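Local coordinates for protein alkaline serine protease AL20 (Nesterenkonia abyssinica, PDB 3CP7) that hydrolyses peptide bonds as a secreted, trypsin-like alkaline serine protease of an extremophilic bacterium, at residues A[41-46]-A[74-79]. Sequence-based numbering, arbitrary orientation.
Sequences HCLHDG and EELVTS. With FMT (formic acid), chain C.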
loop_
_atom_site.group_PDB
_atom_site.type_symbol
_atom_site.label_atom_id
_atom_site.label_comp_id
_atom_site.label_asym_id
_atom_site.label_seq_id
_atom_site.Cartn_x
_atom_site.Cartn_y
_atom_site.Cartn_z
ATOM N N HIS A 41 7.595 -9.996 2.068
ATOM C CA HIS A 41 7.656 -10.761 3.299
ATOM C C HIS A 41 8.737 -10.265 4.255
ATOM O O HIS A 41 8.771 -10.688 5.408
ATOM C CB HIS A 41 7.761 -12.266 3.016
ATOM C CG HIS A 41 9.138 -12.753 2.680
ATOM N ND1 HIS A 41 9.551 -13.024 1.389
ATOM C CD2 HIS A 41 10.181 -13.071 3.487
ATOM C CE1 HIS A 41 10.798 -13.470 1.420
ATOM N NE2 HIS A 41 11.199 -13.513 2.678
ATOM N N CYS A 42 9.608 -9.369 3.791
ATOM C CA CYS A 42 10.613 -8.750 4.662
ATOM C C CYS A 42 10.061 -7.547 5.414
ATOM O O CYS A 42 10.748 -6.991 6.281
ATOM C CB CYS A 42 11.824 -8.296 3.851
ATOM S SG CYS A 42 12.781 -9.656 3.121
ATOM N N LEU A 43 8.838 -7.128 5.097
ATOM C CA LEU A 43 8.259 -6.010 5.847
ATOM C C LEU A 43 6.787 -6.171 6.217
ATOM O O LEU A 43 6.223 -5.304 6.900
ATOM C CB LEU A 43 8.533 -4.656 5.165
ATOM C CG LEU A 43 8.206 -4.464 3.685
ATOM C CD1 LEU A 43 6.686 -4.508 3.462
ATOM C CD2 LEU A 43 8.800 -3.142 3.201
ATOM N N HIS A 44 6.177 -7.287 5.820
ATOM C CA HIS A 44 4.784 -7.554 6.164
ATOM C C HIS A 44 4.535 -9.054 6.226
ATOM O O HIS A 44 5.036 -9.801 5.381
ATOM C CB HIS A 44 3.831 -6.881 5.168
ATOM C CG HIS A 44 2.401 -6.894 5.607
ATOM N ND1 HIS A 44 1.609 -8.015 5.515
ATOM C CD2 HIS A 44 1.634 -5.934 6.177
ATOM C CE1 HIS A 44 0.405 -7.741 5.991
ATOM N NE2 HIS A 44 0.397 -6.487 6.410
ATOM N N ASP A 45 3.745 -9.484 7.213
ATOM C CA ASP A 45 3.488 -10.910 7.460
ATOM C C ASP A 45 2.795 -11.634 6.304
ATOM O O ASP A 45 2.951 -12.850 6.144
ATOM C CB ASP A 45 2.589 -11.102 8.699
ATOM C CG ASP A 45 3.223 -10.637 10.009
ATOM O OD1 ASP A 45 4.469 -10.620 10.151
ATOM O OD2 ASP A 45 2.439 -10.316 10.929
ATOM N N GLY A 46 2.008 -10.898 5.525
ATOM C CA GLY A 46 1.113 -11.521 4.556
ATOM C C GLY A 46 -0.261 -11.751 5.161
ATOM O O GLY A 46 -0.623 -11.109 6.152
ATOM N N GLU A 74 10.558 4.657 7.791
ATOM C CA GLU A 74 9.425 5.498 8.168
ATOM C C GLU A 74 8.118 5.006 7.564
ATOM O O GLU A 74 7.087 5.040 8.227
ATOM C CB GLU A 74 9.665 6.949 7.777
ATOM C CG GLU A 74 10.773 7.592 8.579
ATOM C CD GLU A 74 10.809 9.102 8.455
ATOM O OE1 GLU A 74 10.376 9.645 7.412
ATOM O OE2 GLU A 74 11.287 9.745 9.413
ATOM N N GLU A 75 8.165 4.569 6.305
ATOM C CA GLU A 75 6.994 3.989 5.640
ATOM C C GLU A 75 7.368 2.671 4.986
ATOM O O GLU A 75 8.218 2.631 4.094
ATOM C CB GLU A 75 6.415 4.907 4.558
ATOM C CG GLU A 75 5.681 6.141 5.075
ATOM C CD GLU A 75 6.573 7.354 5.180
ATOM O OE1 GLU A 75 7.710 7.329 4.661
ATOM O OE2 GLU A 75 6.126 8.348 5.794
ATOM N N LEU A 76 6.725 1.601 5.436
ATOM C CA LEU A 76 6.801 0.311 4.765
ATOM C C LEU A 76 5.676 0.260 3.747
ATOM O O LEU A 76 4.508 0.518 4.089
ATOM C CB LEU A 76 6.676 -0.816 5.786
ATOM C CG LEU A 76 7.695 -0.730 6.931
ATOM C CD1 LEU A 76 7.382 -1.735 8.030
ATOM C CD2 LEU A 76 9.111 -0.919 6.402
ATOM N N VAL A 77 6.034 -0.025 2.493
ATOM C CA VAL A 77 5.088 0.004 1.370
ATOM C C VAL A 77 5.036 -1.378 0.729
ATOM O O VAL A 77 5.879 -1.739 -0.109
ATOM C CB VAL A 77 5.456 1.084 0.324
ATOM C CG1 VAL A 77 4.358 1.209 -0.733
ATOM C CG2 VAL A 77 5.702 2.454 1.004
ATOM N N THR A 78 4.056 -2.158 1.161
ATOM C CA THR A 78 3.863 -3.515 0.683
ATOM C C THR A 78 2.951 -3.555 -0.548
ATOM O O THR A 78 2.081 -2.702 -0.702
ATOM C CB THR A 78 3.270 -4.387 1.823
ATOM O OG1 THR A 78 3.065 -5.716 1.348
ATOM C CG2 THR A 78 1.943 -3.824 2.356
ATOM N N SER A 79 3.144 -4.542 -1.425
ATOM C CA SER A 79 2.170 -4.773 -2.478
ATOM C C SER A 79 0.844 -5.174 -1.835
ATOM O O SER A 79 0.827 -5.746 -0.731
ATOM C CB SER A 79 2.636 -5.870 -3.428
ATOM O OG SER A 79 2.459 -7.132 -2.822
HETATM C C FMT C . 14.434 -14.451 4.619
HETATM O O1 FMT C . 13.207 -14.344 4.452
HETATM O O2 FMT C . 15.211 -14.734 3.704
#
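L43 and L76 bring the two backbones within 6.6 Å at their CA atoms, where the loop leaving the 3-10 segment that ends at 42 runs over the end of strand 71-78. L43 has the largest share of the contact. Its CG stands between the backbone N and the carbonyl carbon (chi1 51°), and from it the two methyls take different partners: CD2 meets CD2 of L76 at 3.9 Å, the two leucines sliding past each other in opposite directions, while CD1 lies 3.8 Å from CB of T78. A93 of strand 93-97 also packs on L43. Next along, H44 has CB 4.1 Å from OG1 of T78; its ring is fixed from its own loop by G46 N, which donates to ND1 at 2.9 Å, tilted 20° out of the ring plane. The CB of H41 points away from the strand, with ND1 hydrogen-bonded to D91 and NE2 donating to O1 of the bound formic acid at 2.8 Å. An alanine at H41 would probably leave D91 and the formic acid without the imidazole that links them. H41, D91 and S169 fit the Ser-His-Asp charge relay of trypsin-like proteases, and two residues on from H41, L43 packs on strand 71-78 of the six-stranded antiparallel barrel.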